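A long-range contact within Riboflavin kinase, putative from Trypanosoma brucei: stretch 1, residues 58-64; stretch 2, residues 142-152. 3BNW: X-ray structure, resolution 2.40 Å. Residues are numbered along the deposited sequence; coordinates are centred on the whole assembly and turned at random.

Stretch 1 (58-64) LVVYGWG
Stretch 2, residues 142-152: SDVQFTRDMLQ

Residues 58-64 form an extended strand that continues later in the chain. Residues 142-150 are helical, and the helix begins earlier in the chain. The helix lies across the strand. The axes approach to 8.6 Å, and their N-to-C directions differ by 49°, with a signed crossing angle of -49°. Register follows the CA pairs: Val-59 CA to Asp-143 CA 8.5 Å, Tyr-61 CA to Thr-147 CA 6.0 Å, Gly-62 CA to Leu-151 CA 7.2 Å. The helix therefore comes closest at Tyr-61.

No hydrogen bond crosses the contact; the side chains meet mostly through van der Waals packing. The buried surface totals 406 Å².

Tyr-61 is the main bump. Its CB points toward the helix, with chi1 p (66°) and chi2 91°. Its ring fits among Phe-146, Thr-147, Met-150 and Leu-151. Phe-146 (chi1 t, chi2 68°) turns its edge to the face of the tyrosine in an offset edge-to-face pair. The centroids are 5.7 Å apart, the planes at 80°, and Tyr-61 CE2 is 3.9 Å from Phe-146 CE2. Met-150 (m, m, m) lines the ring with CB, 3.8 Å from Tyr-61 CE1. Its CE lies 3.6 Å from Tyr-61 OH.

Thr-147 (chi1 m) sits near the base of the tyrosine, with OG1 3.4 Å from Tyr-61 CB. That hydroxyl donates to the backbone, Thr-147 OG1 to Asp-143 O at 2.9 Å, so its polarity is met within the helix.

Leu-151 (m, t) is the second bump. CD1 lies 3.5 Å from Gly-62 O. CD2 reaches the edge of the Tyr-61 ring, 4.5 Å from Tyr-61 CD1, and covers one face of Trp-63 (chi1 m, chi2 102°), 3.7 Å from Trp-63 CE2.

At the other end, Val-59 (chi1 t) makes a looser contact, CG1 to Asp-143 OD2 at 4.4 Å. Val-60 points away.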

# COMPACT_ATOMS: atom_id res chain seq x y z
N LEU A 58 -11.34 -2.03 -2.10
CA LEU A 58 -10.80 -0.72 -2.49
C LEU A 58 -9.38 -0.78 -3.00
O LEU A 58 -8.59 -1.63 -2.59
CB LEU A 58 -10.81 0.23 -1.29
CG LEU A 58 -12.13 0.51 -0.59
CD1 LEU A 58 -11.86 1.38 0.64
CD2 LEU A 58 -13.13 1.18 -1.54
N VAL A 59 -9.06 0.16 -3.89
CA VAL A 59 -7.68 0.51 -4.22
C VAL A 59 -7.36 1.80 -3.47
O VAL A 59 -8.07 2.80 -3.61
CB VAL A 59 -7.48 0.77 -5.72
CG1 VAL A 59 -6.03 1.16 -6.00
CG2 VAL A 59 -7.88 -0.45 -6.54
N VAL A 60 -6.29 1.77 -2.67
CA VAL A 60 -5.92 2.90 -1.82
C VAL A 60 -4.53 3.39 -2.17
O VAL A 60 -3.83 2.76 -2.95
CB VAL A 60 -5.97 2.53 -0.31
CG1 VAL A 60 -7.38 2.12 0.09
CG2 VAL A 60 -4.96 1.44 0.03
N TYR A 61 -4.14 4.52 -1.59
CA TYR A 61 -2.86 5.15 -1.88
C TYR A 61 -2.24 5.78 -0.64
O TYR A 61 -2.92 6.01 0.36
CB TYR A 61 -3.04 6.20 -2.98
CG TYR A 61 -3.89 7.39 -2.60
CD1 TYR A 61 -3.31 8.53 -2.04
CD2 TYR A 61 -5.26 7.39 -2.79
CE1 TYR A 61 -4.08 9.62 -1.68
CE2 TYR A 61 -6.04 8.48 -2.44
CZ TYR A 61 -5.44 9.60 -1.88
OH TYR A 61 -6.20 10.70 -1.52
N GLY A 62 -0.95 6.07 -0.72
CA GLY A 62 -0.24 6.73 0.37
C GLY A 62 1.26 6.63 0.24
O GLY A 62 1.78 6.48 -0.86
N TRP A 63 1.96 6.70 1.37
CA TRP A 63 3.42 6.61 1.41
C TRP A 63 3.84 5.29 2.02
O TRP A 63 3.21 4.81 2.95
CB TRP A 63 4.00 7.74 2.25
CG TRP A 63 3.77 9.09 1.69
CD1 TRP A 63 2.84 9.99 2.11
CD2 TRP A 63 4.49 9.71 0.62
NE1 TRP A 63 2.93 11.13 1.35
CE2 TRP A 63 3.93 10.99 0.43
CE3 TRP A 63 5.54 9.30 -0.20
CZ2 TRP A 63 4.39 11.87 -0.55
CZ3 TRP A 63 6.00 10.18 -1.18
CH2 TRP A 63 5.43 11.45 -1.34
N GLY A 64 4.92 4.71 1.50
CA GLY A 64 5.45 3.46 2.04
C GLY A 64 6.96 3.41 2.04
O GLY A 64 7.62 4.19 1.36
N SER A 142 -4.26 5.71 -14.66
CA SER A 142 -5.07 6.71 -13.98
C SER A 142 -4.89 6.65 -12.46
O SER A 142 -4.91 7.69 -11.81
CB SER A 142 -6.55 6.53 -14.34
OG SER A 142 -6.75 6.73 -15.73
N ASP A 143 -4.73 5.45 -11.91
CA ASP A 143 -4.47 5.29 -10.48
C ASP A 143 -3.11 5.85 -10.11
O ASP A 143 -2.98 6.57 -9.12
CB ASP A 143 -4.50 3.81 -10.08
CG ASP A 143 -5.85 3.16 -10.27
OD1 ASP A 143 -6.89 3.86 -10.30
OD2 ASP A 143 -5.87 1.92 -10.37
N VAL A 144 -2.10 5.50 -10.91
CA VAL A 144 -0.72 5.94 -10.67
C VAL A 144 -0.62 7.47 -10.68
O VAL A 144 -0.01 8.06 -9.79
CB VAL A 144 0.25 5.35 -11.72
CG1 VAL A 144 1.65 5.92 -11.56
CG2 VAL A 144 0.28 3.83 -11.61
N GLN A 145 -1.23 8.11 -11.68
CA GLN A 145 -1.15 9.57 -11.81
C GLN A 145 -1.95 10.28 -10.73
O GLN A 145 -1.53 11.32 -10.22
CB GLN A 145 -1.64 10.02 -13.20
CG GLN A 145 -0.80 11.15 -13.81
CD GLN A 145 0.46 10.63 -14.51
OE1 GLN A 145 1.37 10.08 -13.88
NE2 GLN A 145 0.52 10.81 -15.83
N PHE A 146 -3.11 9.72 -10.38
CA PHE A 146 -3.96 10.26 -9.33
C PHE A 146 -3.21 10.24 -8.00
O PHE A 146 -3.09 11.27 -7.34
CB PHE A 146 -5.24 9.43 -9.22
CG PHE A 146 -6.17 9.88 -8.13
CD1 PHE A 146 -6.83 11.10 -8.22
CD2 PHE A 146 -6.41 9.08 -7.02
CE1 PHE A 146 -7.69 11.52 -7.21
CE2 PHE A 146 -7.27 9.49 -6.01
CZ PHE A 146 -7.92 10.72 -6.11
N THR A 147 -2.70 9.07 -7.64
CA THR A 147 -1.89 8.89 -6.44
C THR A 147 -0.74 9.89 -6.38
O THR A 147 -0.43 10.40 -5.31
CB THR A 147 -1.33 7.45 -6.37
OG1 THR A 147 -2.41 6.51 -6.26
CG2 THR A 147 -0.38 7.28 -5.18
N ARG A 148 -0.13 10.16 -7.52
CA ARG A 148 0.95 11.14 -7.62
C ARG A 148 0.45 12.58 -7.48
O ARG A 148 1.09 13.39 -6.81
CB ARG A 148 1.72 10.97 -8.93
CG ARG A 148 2.58 9.74 -8.91
CD ARG A 148 3.55 9.66 -10.07
NE ARG A 148 4.65 8.76 -9.72
CZ ARG A 148 5.51 8.23 -10.58
NH1 ARG A 148 5.43 8.48 -11.88
NH2 ARG A 148 6.47 7.42 -10.12
N ASP A 149 -0.68 12.90 -8.10
CA ASP A 149 -1.26 14.24 -8.01
C ASP A 149 -1.73 14.56 -6.59
O ASP A 149 -1.58 15.69 -6.12
CB ASP A 149 -2.42 14.41 -9.00
CG ASP A 149 -1.95 14.48 -10.46
OD1 ASP A 149 -0.72 14.57 -10.70
OD2 ASP A 149 -2.81 14.44 -11.36
N MET A 150 -2.29 13.56 -5.91
CA MET A 150 -2.78 13.73 -4.54
C MET A 150 -1.63 13.93 -3.56
O MET A 150 -1.71 14.77 -2.67
CB MET A 150 -3.61 12.51 -4.11
CG MET A 150 -4.93 12.34 -4.85
SD MET A 150 -6.04 13.76 -4.77
CE MET A 150 -6.14 13.99 -3.00
N LEU A 151 -0.56 13.15 -3.72
CA LEU A 151 0.57 13.19 -2.79
C LEU A 151 1.45 14.43 -2.95
O LEU A 151 2.29 14.72 -2.09
CB LEU A 151 1.42 11.91 -2.92
CG LEU A 151 0.76 10.61 -2.43
CD1 LEU A 151 1.60 9.41 -2.83
CD2 LEU A 151 0.52 10.62 -0.93
N GLN A 152 1.27 15.18 -4.05
CA GLN A 152 1.94 16.47 -4.22
C GLN A 152 1.30 17.56 -3.35
O GLN A 152 1.92 18.60 -3.11
CB GLN A 152 1.95 16.90 -5.69
CG GLN A 152 2.81 16.03 -6.61
CD GLN A 152 4.30 16.32 -6.49
OE1 GLN A 152 4.84 16.41 -5.39
NE2 GLN A 152 4.98 16.45 -7.63